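Local coordinates for protein packaging enzyme P4 (Pseudomonas phage phi13, PDB 4BLP) that probably hydrolyses nucleoside triphosphates as a hexameric RecA-like helicase motor that packages RNA into the capsid of a double-stranded RNA phage, at residues D[135-140]-D[144-149]; D[128-133]-D[246-251]. One frame throughout, in Å; residues are numbered along the deposited sequence.

Contact 1: D[135-140]-D[144-149]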
ATOM      1  N   SER D 135      20.360  29.933  26.414  1.00 21.80           N
ATOM      2  CA  SER D 135      20.757  29.441  25.107  1.00 21.10           C
ATOM      3  C   SER D 135      19.944  30.154  24.033  1.00 23.82           C
ATOM      4  O   SER D 135      19.009  29.585  23.454  1.00 24.96           O
ATOM      5  CB  SER D 135      20.577  27.926  25.035  1.00 28.84           C
ATOM      6  OG  SER D 135      21.690  27.311  25.672  1.00 41.54           O
ATOM      7  N   VAL D 136      20.260  31.450  23.824  1.00 17.62           N
ATOM      8  CA  VAL D 136      19.569  32.251  22.810  1.00 15.70           C
ATOM      9  C   VAL D 136      20.597  32.677  21.772  1.00 18.43           C
ATOM     10  O   VAL D 136      21.815  32.587  22.010  1.00 18.11           O
ATOM     11  CB  VAL D 136      18.722  33.420  23.356  1.00 18.90           C
ATOM     12  CG1 VAL D 136      17.608  32.899  24.264  1.00 18.31           C
ATOM     13  CG2 VAL D 136      19.591  34.462  24.069  1.00 18.86           C
ATOM     14  N   HIS D 137      20.112  33.085  20.597  1.00 13.56           N
ATOM     15  CA  HIS D 137      20.975  33.278  19.424  1.00 12.38           C
ATOM     16  C   HIS D 137      20.671  34.532  18.665  1.00 17.46           C
ATOM     17  O   HIS D 137      19.516  34.919  18.559  1.00 15.20           O
ATOM     18  CB  HIS D 137      20.780  32.060  18.478  1.00 11.67           C
ATOM     19  CG  HIS D 137      21.159  30.766  19.129  1.00 14.65           C
ATOM     20  ND1 HIS D 137      20.232  29.991  19.839  1.00 17.05           N
ATOM     21  CD2 HIS D 137      22.386  30.223  19.281  1.00 15.06           C
ATOM     22  CE1 HIS D 137      20.929  28.962  20.315  1.00 15.06           C
ATOM     23  NE2 HIS D 137      22.226  29.077  20.036  1.00 16.36           N
ATOM     24  N   ASN D 138      21.714  35.114  18.051  1.00 16.11           N
ATOM     25  CA  ASN D 138      21.568  36.335  17.274  1.00 17.30           C
ATOM     26  C   ASN D 138      21.311  35.971  15.828  1.00 19.44           C
ATOM     27  O   ASN D 138      22.240  35.730  15.055  1.00 20.25           O
ATOM     28  CB  ASN D 138      22.824  37.241  17.431  1.00 18.17           C
ATOM     29  CG  ASN D 138      22.638  38.643  16.909  1.00 42.18           C
ATOM     30  OD1 ASN D 138      21.643  38.978  16.262  1.00 27.64           O
ATOM     31  ND2 ASN D 138      23.607  39.504  17.169  1.00 47.58           N
ATOM     32  N   TRP D 139      20.031  35.802  15.487  1.00 15.93           N
ATOM     33  CA  TRP D 139      19.598  35.484  14.127  1.00 14.35           C
ATOM     34  C   TRP D 139      18.285  36.175  13.921  1.00 16.52           C
ATOM     35  O   TRP D 139      17.294  35.746  14.524  1.00 15.15           O
ATOM     36  CB  TRP D 139      19.459  33.968  13.889  1.00 12.41           C
ATOM     37  CG  TRP D 139      18.804  33.626  12.565  1.00 13.25           C
ATOM     38  CD1 TRP D 139      17.567  33.085  12.376  1.00 15.45           C
ATOM     39  CD2 TRP D 139      19.375  33.789  11.258  1.00 12.72           C
ATOM     40  NE1 TRP D 139      17.311  32.953  11.031  1.00 13.47           N
ATOM     41  CE2 TRP D 139      18.409  33.362  10.323  1.00 15.71           C
ATOM     42  CE3 TRP D 139      20.609  34.301  10.782  1.00 14.83           C
ATOM     43  CZ2 TRP D 139      18.635  33.405   8.938  1.00 16.14           C
ATOM     44  CZ3 TRP D 139      20.857  34.275   9.413  1.00 16.80           C
ATOM     45  CH2 TRP D 139      19.870  33.848   8.506  1.00 16.53           C
ATOM     46  N   GLN D 140      18.293  37.269  13.094  1.00 13.80           N
ATOM     47  CA  GLN D 140      17.106  38.096  12.772  1.00 14.85           C
ATOM     48  C   GLN D 140      16.716  38.948  13.977  1.00 19.81           C
ATOM     49  O   GLN D 140      16.418  40.121  13.803  1.00 21.65           O
ATOM     50  CB  GLN D 140      15.915  37.244  12.258  1.00 14.55           C
ATOM     51  CG  GLN D 140      16.280  36.357  11.054  1.00 15.26           C
ATOM     52  CD  GLN D 140      16.741  37.185   9.879  1.00 22.86           C
ATOM     53  OE1 GLN D 140      15.981  37.975   9.314  1.00 17.52           O
ATOM     54  NE2 GLN D 140      18.010  37.042   9.487  1.00 20.16           N
ATOM     55  N   HIS D 144      16.902  34.812  19.628  1.00 11.11           N
ATOM     56  CA  HIS D 144      16.161  33.704  19.002  1.00 10.22           C
ATOM     57  C   HIS D 144      16.326  32.470  19.890  1.00 13.38           C
ATOM     58  O   HIS D 144      17.456  32.187  20.316  1.00 13.36           O
ATOM     59  CB  HIS D 144      16.738  33.472  17.592  1.00 10.32           C
ATOM     60  CG  HIS D 144      15.888  32.658  16.655  1.00 11.60           C
ATOM     61  ND1 HIS D 144      15.454  31.381  16.990  1.00 12.94           N
ATOM     62  CD2 HIS D 144      15.454  32.959  15.409  1.00 12.46           C
ATOM     63  CE1 HIS D 144      14.765  30.941  15.937  1.00 12.73           C
ATOM     64  NE2 HIS D 144      14.717  31.861  14.966  1.00 12.06           N
ATOM     65  N   LEU D 145      15.233  31.732  20.207  1.00 11.44           N
ATOM     66  CA  LEU D 145      15.449  30.504  20.998  1.00 11.39           C
ATOM     67  C   LEU D 145      16.241  29.477  20.194  1.00 12.04           C
ATOM     68  O   LEU D 145      16.225  29.496  18.952  1.00 12.17           O
ATOM     69  CB  LEU D 145      14.101  29.858  21.395  1.00 12.88           C
ATOM     70  CG  LEU D 145      13.308  30.604  22.497  1.00 18.09           C
ATOM     71  CD1 LEU D 145      11.978  29.877  22.747  1.00 18.04           C
ATOM     72  CD2 LEU D 145      14.114  30.717  23.808  1.00 18.75           C
ATOM     73  N   SER D 146      16.904  28.548  20.906  1.00 10.33           N
ATOM     74  CA  SER D 146      17.538  27.421  20.251  1.00  9.42           C
ATOM     75  C   SER D 146      16.434  26.592  19.574  1.00 11.26           C
ATOM     76  O   SER D 146      15.300  26.531  20.068  1.00 11.44           O
ATOM     77  CB  SER D 146      18.288  26.567  21.265  1.00 11.65           C
ATOM     78  OG  SER D 146      19.345  27.296  21.860  1.00 12.04           O
ATOM     79  N   GLY D 147      16.783  25.989  18.457  1.00  9.10           N
ATOM     80  CA  GLY D 147      15.836  25.212  17.661  1.00  8.91           C
ATOM     81  C   GLY D 147      16.221  25.289  16.201  1.00 11.41           C
ATOM     82  O   GLY D 147      17.396  25.405  15.856  1.00 11.44           O
ATOM     83  N   LEU D 148      15.206  25.237  15.340  1.00  8.38           N
ATOM     84  CA  LEU D 148      15.356  25.295  13.903  1.00  7.98           C
ATOM     85  C   LEU D 148      14.619  26.495  13.395  1.00 10.93           C
ATOM     86  O   LEU D 148      13.479  26.728  13.822  1.00 10.60           O
ATOM     87  CB  LEU D 148      14.753  23.985  13.328  1.00  8.25           C
ATOM     88  CG  LEU D 148      14.668  23.844  11.811  1.00 12.98           C
ATOM     89  CD1 LEU D 148      16.099  23.854  11.162  1.00 12.71           C
ATOM     90  CD2 LEU D 148      13.932  22.534  11.435  1.00  9.94           C
ATOM     91  N   HIS D 149      15.252  27.255  12.483  1.00  8.74           N
ATOM     92  CA  HIS D 149      14.612  28.393  11.801  1.00  8.59           C
ATOM     93  C   HIS D 149      14.487  27.992  10.347  1.00 12.57           C
ATOM     94  O   HIS D 149      15.502  27.716   9.719  1.00 11.42           O
ATOM     95  CB  HIS D 149      15.443  29.691  11.929  1.00  9.09           C
ATOM     96  CG  HIS D 149      14.736  30.883  11.360  1.00 11.40           C
ATOM     97  ND1 HIS D 149      14.160  31.832  12.187  1.00 12.95           N
ATOM     98  CD2 HIS D 149      14.486  31.216  10.068  1.00 13.06           C
ATOM     99  CE1 HIS D 149      13.615  32.733  11.376  1.00 12.62           C
ATOM    100  NE2 HIS D 149      13.770  32.403  10.094  1.00 12.09           N
TER
HETATM  101  O   HOH W   1      16.645  28.022  24.021  1.00 25.13           O
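H144, W139 and H137 carry most of this contact, and H149 extends it. W139 NE1 sits over the centre of the H149 ring, 3.3 Å from H149 CG, with planes at 81°: an edge-to-face pair in which the indole presents its N-H edge. The same indole edge reaches H144, W139 CD1 lying 3.7 Å from H144 CD2, but here the planes are oblique at 49°. With CG anti to the backbone N (chi1 -164°), the H144 ring runs beside the indole, pointing the same way. Both its nitrogens are gripped within its own segment: H144 ND1 donates to L145 O at 2.8 Å, close to the ring plane and on a carbonyl lone pair, while H144 NE2 is hydrogen-bonded to H149 ND1 at 2.8 Å. These bonds fix the rotation of the imidazole, and T281 holds H149 from its other nitrogen. On the backbone, H137 and H144 form an antiparallel hydrogen-bonded pair, with H137 N to H144 O and H144 N to H137 O both 2.8 Å. The H137 ring lies edge-on beside L145 and S146, its NE2 weakly hydrogen-bonded to G250 O. Beyond it a water joins S135 O to S146 N. L252 of the neighbouring strand packs against H137, W139 and H144. The arrangement is a short beta hairpin with an aromatic cluster, leading straight into strand 147-152, the central-sheet strand that precedes the probable P-loop.

Contact 2: D[128-133]-D[246-251]; sequences RPVASL and CAELGV
V130 points its side chain at the last turn of helix 233-248 and supplies nearly all the close packing from its side. Its CG2 methyl rests on the helix backbone, 3.6 Å from E248 N, and also meets the A247 methyl, with V130 CG2 and A247 CB 3.9 Å apart. A247 CB in turn lies 3.5 Å from V130 O, so the A247 methyl faces the carbonyl oxygen and a methyl of the same residue. The valine's first torsion (chi1 -59°) sets CG2 between its own backbone N and carbonyl carbon, facing the helix, and turns CG1 toward the carboxylate of E248, with V130 CG1 to E248 OE1 at 3.7 Å.

The other side is looser and wet. E248 starts with CG anti to its backbone N and then bends at chi2 (62°), which brings the carboxylate back across the valine. There a water donates to R128 O at 2.7 Å and to E248 OE1 at 3.0 Å, bridging the loop backbone and the helix side chain beside the V130 contact. The guanidinium of R128 turns elsewhere, to a salt bridge with E195 of a neighbouring subunit. Just past A247 and E248 the helix ends in a Schellman motif: G250, at positive phi, donates to A247 O, and V251 N bonds to C246 O at 3.0 Å. Direct contact is van der Waals: methyls on the helix end, with a carbonyl and a carboxylate oxygen also lying against methyls. Loop and helix end are thus joined by shape-dependent apolar packing, and the polar link runs through one water.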
ATOM      1  N   ARG D 128      11.564  15.721  23.526  1.00  9.22           N
ATOM      2  CA  ARG D 128      11.097  16.556  24.663  1.00 10.07           C
ATOM      3  C   ARG D 128      11.287  18.041  24.363  1.00 15.19           C
ATOM      4  O   ARG D 128      12.405  18.443  24.037  1.00 15.24           O
ATOM      5  CB  ARG D 128      11.890  16.209  25.935  1.00 10.39           C
ATOM      6  CG  ARG D 128      11.490  14.897  26.542  1.00 18.41           C
ATOM      7  CD  ARG D 128      12.366  14.480  27.720  1.00 27.70           C
ATOM      8  NE  ARG D 128      12.049  13.092  28.081  1.00 41.09           N
ATOM      9  CZ  ARG D 128      12.604  12.015  27.520  1.00 58.27           C
ATOM     10  NH1 ARG D 128      13.570  12.147  26.615  1.00 51.16           N
ATOM     11  NH2 ARG D 128      12.198  10.801  27.857  1.00 33.28           N
ATOM     12  N   PRO D 129      10.210  18.847  24.401  1.00 12.78           N
ATOM     13  CA  PRO D 129      10.379  20.296  24.162  1.00 12.74           C
ATOM     14  C   PRO D 129      11.153  20.929  25.323  1.00 16.32           C
ATOM     15  O   PRO D 129      10.839  20.676  26.495  1.00 14.61           O
ATOM     16  CB  PRO D 129       8.937  20.840  24.118  1.00 14.61           C
ATOM     17  CG  PRO D 129       8.037  19.653  24.102  1.00 18.78           C
ATOM     18  CD  PRO D 129       8.795  18.474  24.632  1.00 13.39           C
ATOM     19  N   VAL D 130      12.135  21.778  25.009  1.00 13.13           N
ATOM     20  CA  VAL D 130      12.909  22.501  26.058  1.00 13.54           C
ATOM     21  C   VAL D 130      13.191  23.928  25.554  1.00 16.16           C
ATOM     22  O   VAL D 130      13.238  24.156  24.349  1.00 14.60           O
ATOM     23  CB  VAL D 130      14.247  21.791  26.465  1.00 21.64           C
ATOM     24  CG1 VAL D 130      14.018  20.364  26.992  1.00 23.79           C
ATOM     25  CG2 VAL D 130      15.248  21.767  25.319  1.00 21.41           C
ATOM     26  N   ALA D 131      13.432  24.855  26.467  1.00 17.61           N
ATOM     27  CA  ALA D 131      13.862  26.213  26.114  1.00 20.79           C
ATOM     28  C   ALA D 131      14.639  26.763  27.257  1.00 30.61           C
ATOM     29  O   ALA D 131      14.379  26.391  28.410  1.00 31.24           O
ATOM     30  CB  ALA D 131      12.680  27.119  25.791  1.00 21.44           C
ATOM     31  N   SER D 132      15.601  27.630  26.963  1.00 29.81           N
ATOM     32  CA  SER D 132      16.388  28.262  28.017  1.00 28.91           C
ATOM     33  C   SER D 132      16.757  29.659  27.620  1.00 32.64           C
ATOM     34  O   SER D 132      17.169  29.887  26.480  1.00 32.66           O
ATOM     35  CB  SER D 132      17.642  27.445  28.322  1.00 32.55           C
ATOM     36  OG  SER D 132      18.440  28.061  29.319  1.00 47.46           O
ATOM     37  N   LEU D 133      16.641  30.595  28.575  1.00 31.91           N
ATOM     38  CA  LEU D 133      17.067  31.977  28.354  1.00 33.41           C
ATOM     39  C   LEU D 133      18.585  32.022  28.249  1.00 33.71           C
ATOM     40  O   LEU D 133      19.137  33.017  27.789  1.00 36.03           O
ATOM     41  CB  LEU D 133      16.591  32.888  29.502  1.00 34.93           C
ATOM     42  CG  LEU D 133      15.114  33.261  29.548  1.00 41.21           C
ATOM     43  CD1 LEU D 133      14.805  34.068  30.793  1.00 42.44           C
ATOM     44  CD2 LEU D 133      14.693  34.025  28.314  1.00 44.57           C
ATOM     45  N   CYS D 246      17.761  20.343  18.317  1.00  8.83           N
ATOM     46  CA  CYS D 246      18.588  21.576  18.351  1.00  8.96           C
ATOM     47  C   CYS D 246      18.397  22.329  19.691  1.00 12.38           C
ATOM     48  O   CYS D 246      19.377  22.797  20.289  1.00 11.26           O
ATOM     49  CB  CYS D 246      18.236  22.493  17.187  1.00 10.06           C
ATOM     50  SG  CYS D 246      18.686  21.847  15.566  1.00 12.20           S
ATOM     51  N   ALA D 247      17.137  22.449  20.151  1.00  9.63           N
ATOM     52  CA  ALA D 247      16.843  23.144  21.406  1.00  8.75           C
ATOM     53  C   ALA D 247      17.549  22.432  22.567  1.00 10.52           C
ATOM     54  O   ALA D 247      18.139  23.096  23.417  1.00 11.72           O
ATOM     55  CB  ALA D 247      15.333  23.214  21.645  1.00  9.35           C
ATOM     56  N   GLU D 248      17.471  21.082  22.618  1.00  8.62           N
ATOM     57  CA  GLU D 248      18.125  20.308  23.692  1.00 10.50           C
ATOM     58  C   GLU D 248      19.654  20.566  23.709  1.00 15.13           C
ATOM     59  O   GLU D 248      20.272  20.616  24.778  1.00 14.01           O
ATOM     60  CB  GLU D 248      17.824  18.807  23.483  1.00 12.60           C
ATOM     61  CG  GLU D 248      18.571  17.886  24.446  1.00 18.41           C
ATOM     62  CD  GLU D 248      18.249  18.069  25.917  1.00 28.51           C
ATOM     63  OE1 GLU D 248      17.186  18.641  26.247  1.00 24.29           O
ATOM     64  OE2 GLU D 248      19.056  17.609  26.748  1.00 30.91           O
ATOM     65  N   LEU D 249      20.246  20.725  22.514  1.00 10.56           N
ATOM     66  CA  LEU D 249      21.703  20.911  22.366  1.00 10.88           C
ATOM     67  C   LEU D 249      22.112  22.402  22.434  1.00 14.84           C
ATOM     68  O   LEU D 249      23.305  22.707  22.335  1.00 12.51           O
ATOM     69  CB  LEU D 249      22.149  20.267  21.034  1.00 11.09           C
ATOM     70  CG  LEU D 249      21.834  18.742  20.920  1.00 11.81           C
ATOM     71  CD1 LEU D 249      22.128  18.229  19.534  1.00 12.94           C
ATOM     72  CD2 LEU D 249      22.622  17.938  21.994  1.00 13.90           C
ATOM     73  N   GLY D 250      21.130  23.284  22.625  1.00 10.86           N
ATOM     74  CA  GLY D 250      21.350  24.728  22.756  1.00 12.23           C
ATOM     75  C   GLY D 250      21.916  25.388  21.501  1.00 14.65           C
ATOM     76  O   GLY D 250      22.649  26.372  21.589  1.00 14.50           O
ATOM     77  N   VAL D 251      21.531  24.900  20.328  1.00 10.30           N
ATOM     78  CA  VAL D 251      22.016  25.458  19.068  1.00  8.87           C
ATOM     79  C   VAL D 251      20.859  25.954  18.229  1.00 13.52           C
ATOM     80  O   VAL D 251      19.702  25.578  18.461  1.00 13.23           O
ATOM     81  CB  VAL D 251      22.877  24.435  18.258  1.00 12.02           C
ATOM     82  CG1 VAL D 251      24.129  24.028  19.046  1.00 12.02           C
ATOM     83  CG2 VAL D 251      22.053  23.198  17.813  1.00 11.47           C
TER
HETATM   84  O   HOH W   2      14.926  17.542  24.642  1.00 32.14           O

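The centres of contacts 1 and 2 lie about 10 Å apart, on the same side of the chain's centre. In sequence, loop 128-133 comes first and runs almost directly into hairpin segment 135-140; 144-149 follows, and 246-251 comes only after some hundred further residues, so contact 1 falls between the two halves of contact 2. They touch directly: G147 N is 2.9 Å from V251 O, a probable hydrogen bond, where strands 147-152 and 252-257 begin side by side, parallel in the mixed sheet. Together they join the hairpin, the end of helix 233-248 and the central sheet of the RecA-like core, with the loop also packing on a neighbouring subunit.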